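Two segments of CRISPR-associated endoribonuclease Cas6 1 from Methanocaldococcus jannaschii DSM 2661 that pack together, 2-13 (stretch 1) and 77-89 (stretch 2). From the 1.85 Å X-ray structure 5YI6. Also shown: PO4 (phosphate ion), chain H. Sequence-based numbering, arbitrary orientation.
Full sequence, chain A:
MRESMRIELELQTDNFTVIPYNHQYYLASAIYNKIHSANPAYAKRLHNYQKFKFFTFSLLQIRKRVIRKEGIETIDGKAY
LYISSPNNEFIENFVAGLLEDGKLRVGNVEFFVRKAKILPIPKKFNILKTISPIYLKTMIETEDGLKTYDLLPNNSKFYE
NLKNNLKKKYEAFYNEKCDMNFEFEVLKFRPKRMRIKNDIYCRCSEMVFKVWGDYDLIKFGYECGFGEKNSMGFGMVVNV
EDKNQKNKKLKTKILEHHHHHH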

# COMPACT_ATOMS: atom_id res chain seq x y z
N ARG A 2 17.05 -8.98 10.73
CA ARG A 2 15.60 -8.82 10.62
C ARG A 2 15.15 -7.41 11.03
O ARG A 2 15.20 -7.01 12.19
CB ARG A 2 14.89 -9.89 11.45
CG ARG A 2 14.98 -11.28 10.83
CD ARG A 2 14.20 -12.33 11.61
NE ARG A 2 13.58 -13.31 10.70
CZ ARG A 2 14.11 -14.48 10.37
NH1 ARG A 2 15.28 -14.86 10.87
NH2 ARG A 2 13.46 -15.29 9.54
N GLU A 3 14.71 -6.67 10.01
CA GLU A 3 14.30 -5.28 10.10
C GLU A 3 13.33 -5.03 8.95
O GLU A 3 13.03 -5.95 8.18
CB GLU A 3 15.52 -4.35 10.06
CG GLU A 3 16.44 -4.57 8.88
CD GLU A 3 17.67 -3.67 8.92
OE1 GLU A 3 17.62 -2.59 9.55
OE2 GLU A 3 18.71 -4.06 8.33
N SER A 4 12.84 -3.80 8.82
CA SER A 4 11.89 -3.55 7.75
C SER A 4 12.61 -3.29 6.42
O SER A 4 13.83 -3.11 6.35
CB SER A 4 10.97 -2.37 8.11
OG SER A 4 11.67 -1.14 8.18
N MET A 5 11.81 -3.23 5.34
CA MET A 5 12.42 -2.90 4.06
C MET A 5 11.35 -2.31 3.15
O MET A 5 10.20 -2.77 3.14
CB MET A 5 13.05 -4.13 3.39
CG MET A 5 13.83 -3.78 2.13
SD MET A 5 14.68 -5.28 1.60
CE MET A 5 15.69 -4.57 0.27
N ARG A 6 11.75 -1.26 2.43
CA ARG A 6 10.94 -0.64 1.39
C ARG A 6 11.72 -0.65 0.08
O ARG A 6 12.92 -0.33 0.07
CB ARG A 6 10.55 0.80 1.75
CG ARG A 6 9.82 1.52 0.58
CD ARG A 6 9.35 2.94 0.97
NE ARG A 6 8.36 2.86 2.06
CZ ARG A 6 7.34 3.71 2.20
NH1 ARG A 6 7.18 4.71 1.34
NH2 ARG A 6 6.46 3.55 3.20
N ILE A 7 11.06 -1.02 -1.02
CA ILE A 7 11.70 -0.98 -2.33
C ILE A 7 10.81 -0.22 -3.30
O ILE A 7 9.58 -0.13 -3.16
CB ILE A 7 12.06 -2.37 -2.91
CG1 ILE A 7 10.82 -3.22 -3.10
CG2 ILE A 7 13.08 -3.14 -1.98
CD1 ILE A 7 10.22 -3.18 -4.47
N GLU A 8 11.46 0.39 -4.25
CA GLU A 8 10.84 1.00 -5.42
C GLU A 8 11.10 0.10 -6.63
O GLU A 8 12.24 0.02 -7.11
CB GLU A 8 11.43 2.38 -5.61
CG GLU A 8 10.98 3.04 -6.94
CD GLU A 8 11.79 4.27 -7.24
OE1 GLU A 8 12.76 4.18 -8.03
OE2 GLU A 8 11.46 5.32 -6.68
N LEU A 9 10.06 -0.53 -7.17
CA LEU A 9 10.21 -1.31 -8.38
C LEU A 9 10.12 -0.36 -9.55
O LEU A 9 9.10 0.33 -9.70
CB LEU A 9 9.12 -2.36 -8.58
CG LEU A 9 9.08 -3.73 -7.99
CD1 LEU A 9 7.92 -4.48 -8.71
CD2 LEU A 9 10.44 -4.38 -8.22
N GLU A 10 11.16 -0.36 -10.38
CA GLU A 10 11.20 0.48 -11.57
C GLU A 10 10.63 -0.32 -12.73
O GLU A 10 11.21 -1.35 -13.12
CB GLU A 10 12.65 0.90 -11.85
CG GLU A 10 13.28 1.55 -10.60
CD GLU A 10 14.70 2.08 -10.82
OE1 GLU A 10 15.26 1.90 -11.92
OE2 GLU A 10 15.25 2.66 -9.88
N LEU A 11 9.50 0.12 -13.27
CA LEU A 11 8.78 -0.59 -14.30
C LEU A 11 8.89 0.17 -15.62
O LEU A 11 8.98 1.40 -15.62
CB LEU A 11 7.29 -0.75 -13.93
CG LEU A 11 7.02 -1.40 -12.57
CD1 LEU A 11 5.51 -1.37 -12.24
CD2 LEU A 11 7.49 -2.84 -12.61
N GLN A 12 8.79 -0.56 -16.73
CA GLN A 12 8.89 0.07 -18.05
C GLN A 12 7.88 -0.57 -18.97
O GLN A 12 7.89 -1.79 -19.13
CB GLN A 12 10.32 -0.09 -18.61
CG GLN A 12 10.49 0.45 -20.04
CD GLN A 12 10.76 1.93 -20.04
OE1 GLN A 12 11.82 2.35 -19.60
NE2 GLN A 12 9.82 2.72 -20.55
N THR A 13 7.00 0.25 -19.56
CA THR A 13 6.09 -0.21 -20.61
C THR A 13 6.31 0.68 -21.84
O THR A 13 7.29 1.42 -21.91
CB THR A 13 4.64 -0.19 -20.12
OG1 THR A 13 3.80 -0.82 -21.11
CG2 THR A 13 4.14 1.25 -19.86
N GLY A 77 7.08 5.79 -20.72
CA GLY A 77 6.80 4.40 -20.42
C GLY A 77 7.19 3.97 -19.02
O GLY A 77 6.90 2.82 -18.64
N LYS A 78 7.84 4.84 -18.24
CA LYS A 78 8.26 4.43 -16.90
C LYS A 78 7.13 4.59 -15.89
O LYS A 78 6.30 5.50 -15.98
CB LYS A 78 9.46 5.25 -16.44
CG LYS A 78 10.75 4.94 -17.29
CD LYS A 78 11.94 5.74 -16.83
CE LYS A 78 13.17 5.40 -17.70
NZ LYS A 78 14.32 6.25 -17.32
N ALA A 79 7.10 3.67 -14.92
CA ALA A 79 6.23 3.80 -13.76
C ALA A 79 6.96 3.19 -12.57
O ALA A 79 7.96 2.49 -12.72
CB ALA A 79 4.86 3.11 -13.95
N TYR A 80 6.50 3.54 -11.37
CA TYR A 80 7.21 3.14 -10.15
C TYR A 80 6.19 2.54 -9.19
O TYR A 80 5.14 3.13 -8.97
CB TYR A 80 7.90 4.34 -9.50
CG TYR A 80 8.91 4.90 -10.48
CD1 TYR A 80 10.23 4.44 -10.47
CD2 TYR A 80 8.54 5.84 -11.44
CE1 TYR A 80 11.17 4.93 -11.36
CE2 TYR A 80 9.47 6.29 -12.37
CZ TYR A 80 10.77 5.85 -12.31
OH TYR A 80 11.71 6.31 -13.19
N LEU A 81 6.53 1.40 -8.60
CA LEU A 81 5.64 0.74 -7.65
C LEU A 81 6.41 0.58 -6.35
O LEU A 81 7.47 -0.05 -6.34
CB LEU A 81 5.16 -0.62 -8.21
CG LEU A 81 4.39 -1.54 -7.26
CD1 LEU A 81 3.07 -0.83 -6.90
CD2 LEU A 81 4.15 -2.90 -7.91
N TYR A 82 5.90 1.14 -5.26
CA TYR A 82 6.58 1.04 -3.96
C TYR A 82 5.95 -0.12 -3.20
O TYR A 82 4.73 -0.25 -3.19
CB TYR A 82 6.42 2.33 -3.15
CG TYR A 82 7.05 3.47 -3.91
CD1 TYR A 82 8.37 3.80 -3.69
CD2 TYR A 82 6.36 4.11 -4.95
CE1 TYR A 82 9.00 4.81 -4.44
CE2 TYR A 82 6.98 5.12 -5.71
CZ TYR A 82 8.30 5.46 -5.45
OH TYR A 82 8.93 6.44 -6.20
N ILE A 83 6.80 -0.94 -2.55
CA ILE A 83 6.34 -2.11 -1.79
C ILE A 83 7.15 -2.13 -0.50
O ILE A 83 8.36 -1.89 -0.52
CB ILE A 83 6.57 -3.44 -2.53
CG1 ILE A 83 6.12 -3.37 -4.00
CG2 ILE A 83 5.84 -4.58 -1.78
CD1 ILE A 83 6.35 -4.70 -4.85
N SER A 84 6.49 -2.40 0.62
CA SER A 84 7.23 -2.36 1.89
C SER A 84 6.63 -3.34 2.88
O SER A 84 5.44 -3.68 2.83
CB SER A 84 7.25 -0.96 2.51
OG SER A 84 5.93 -0.54 2.85
N SER A 85 7.47 -3.74 3.84
CA SER A 85 7.00 -4.62 4.91
C SER A 85 7.90 -4.45 6.12
O SER A 85 9.11 -4.21 5.97
CB SER A 85 7.02 -6.09 4.45
OG SER A 85 6.62 -6.96 5.52
N PRO A 86 7.37 -4.62 7.34
CA PRO A 86 8.28 -4.76 8.49
C PRO A 86 9.06 -6.07 8.44
O PRO A 86 9.98 -6.25 9.24
CB PRO A 86 7.34 -4.69 9.72
CG PRO A 86 5.96 -5.15 9.19
CD PRO A 86 5.95 -4.60 7.75
N ASN A 87 8.74 -6.98 7.51
CA ASN A 87 9.46 -8.25 7.33
C ASN A 87 10.38 -8.15 6.12
O ASN A 87 9.93 -8.24 4.97
CB ASN A 87 8.47 -9.41 7.16
CG ASN A 87 9.17 -10.76 7.14
OD1 ASN A 87 10.25 -10.90 6.55
ND2 ASN A 87 8.59 -11.74 7.81
N ASN A 88 11.69 -7.97 6.36
CA ASN A 88 12.57 -7.74 5.22
C ASN A 88 12.79 -9.00 4.41
O ASN A 88 13.09 -8.91 3.20
CB ASN A 88 13.90 -7.12 5.64
CG ASN A 88 14.73 -8.05 6.47
OD1 ASN A 88 14.20 -8.77 7.32
ND2 ASN A 88 16.03 -8.05 6.25
N GLU A 89 12.67 -10.18 5.02
CA GLU A 89 12.81 -11.41 4.25
C GLU A 89 11.69 -11.56 3.22
O GLU A 89 11.93 -12.04 2.11
CB GLU A 89 12.85 -12.63 5.19
CG GLU A 89 12.95 -13.96 4.44
CD GLU A 89 13.08 -15.17 5.38
OE1 GLU A 89 13.14 -14.97 6.62
OE2 GLU A 89 13.08 -16.31 4.88
P PO4 H . 15.39 5.82 -13.80
O1 PO4 H . 14.29 5.70 -12.75
O2 PO4 H . 16.76 5.51 -13.24
O3 PO4 H . 15.39 7.26 -14.31
O4 PO4 H . 15.10 4.85 -14.93

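The two stretches form an antiparallel pair of neighbouring β-strands, held by a regular backbone hydrogen-bond ladder and finished by an apolar face, a polar face and a charged contact near one end. The strand axes approach to 4.5 Å, and their N-to-C directions differ by 157°, close to the antiparallel limit. About 1168 Å² of surface, summed over both sides, is buried between the stretches.

The ladder sets the register. M5, I7, L9 and L11 face S85, I83, L81 and A79 as hydrogen-bonded pairs, each joined by two reciprocal bonds. I7 N donates to I83 O at 2.9 Å and I83 N returns to I7 O at 3.0 Å, with N-H...O angles of 171° and 164°; the L9 N to L81 O bond is 2.8 Å. One further rung, T13 N to G77 O at 2.7 Å and 175°, extends the ladder past K78. Between these rungs lie the non-hydrogen-bonded pairs, where CA-H...O contacts such as Y82 CA to I7 O, 3.3 Å, fill the spacing.

Side chains alternate between the two faces, and the residues on each face differ in chemistry. On the face carrying I7, L9 and L11, contact is apolar: I7 CD1 lies 4.1 Å from I83 CG1, L9 CD1 is 4.2 Å from both L81 CD2 and I83 CD1, and L11 CD1 is 4.1 Å from L81 CB. L9 thus reaches both its direct partner and the next residue on the same face.

The other face is more polar. E8 extends with chi1 and chi2 both t, bringing OE2 to 2.8 Å from Y82 OH, close enough for a weak hydrogen bond, while its OE1 lies 3.5 Å from Y80 CD1. Y80 OH donates to PO4 O1 at 2.7 Å and K78 NZ to PO4 O4 at 2.9 Å, so the phosphate, probably from the crystallisation liquor, bridges two side chains of one strand.

G77 has a positive phi of 78°, which favours glycine, and no room for a side chain: an ideal CB would sit 2.2 Å from T13 O and 2.6 Å from Q12 NE2.

Beyond S85, contact continues onto the start of the helix. N88 points toward stretch 1, its CB 3.8 Å from M5 CB, and its OD1 accepts a weak hydrogen bond from E3 N at 3.5 Å. R2 NH2 and E89 OE1 form a salt bridge at 3.0 Å, although the arginine is exposed and poorly ordered.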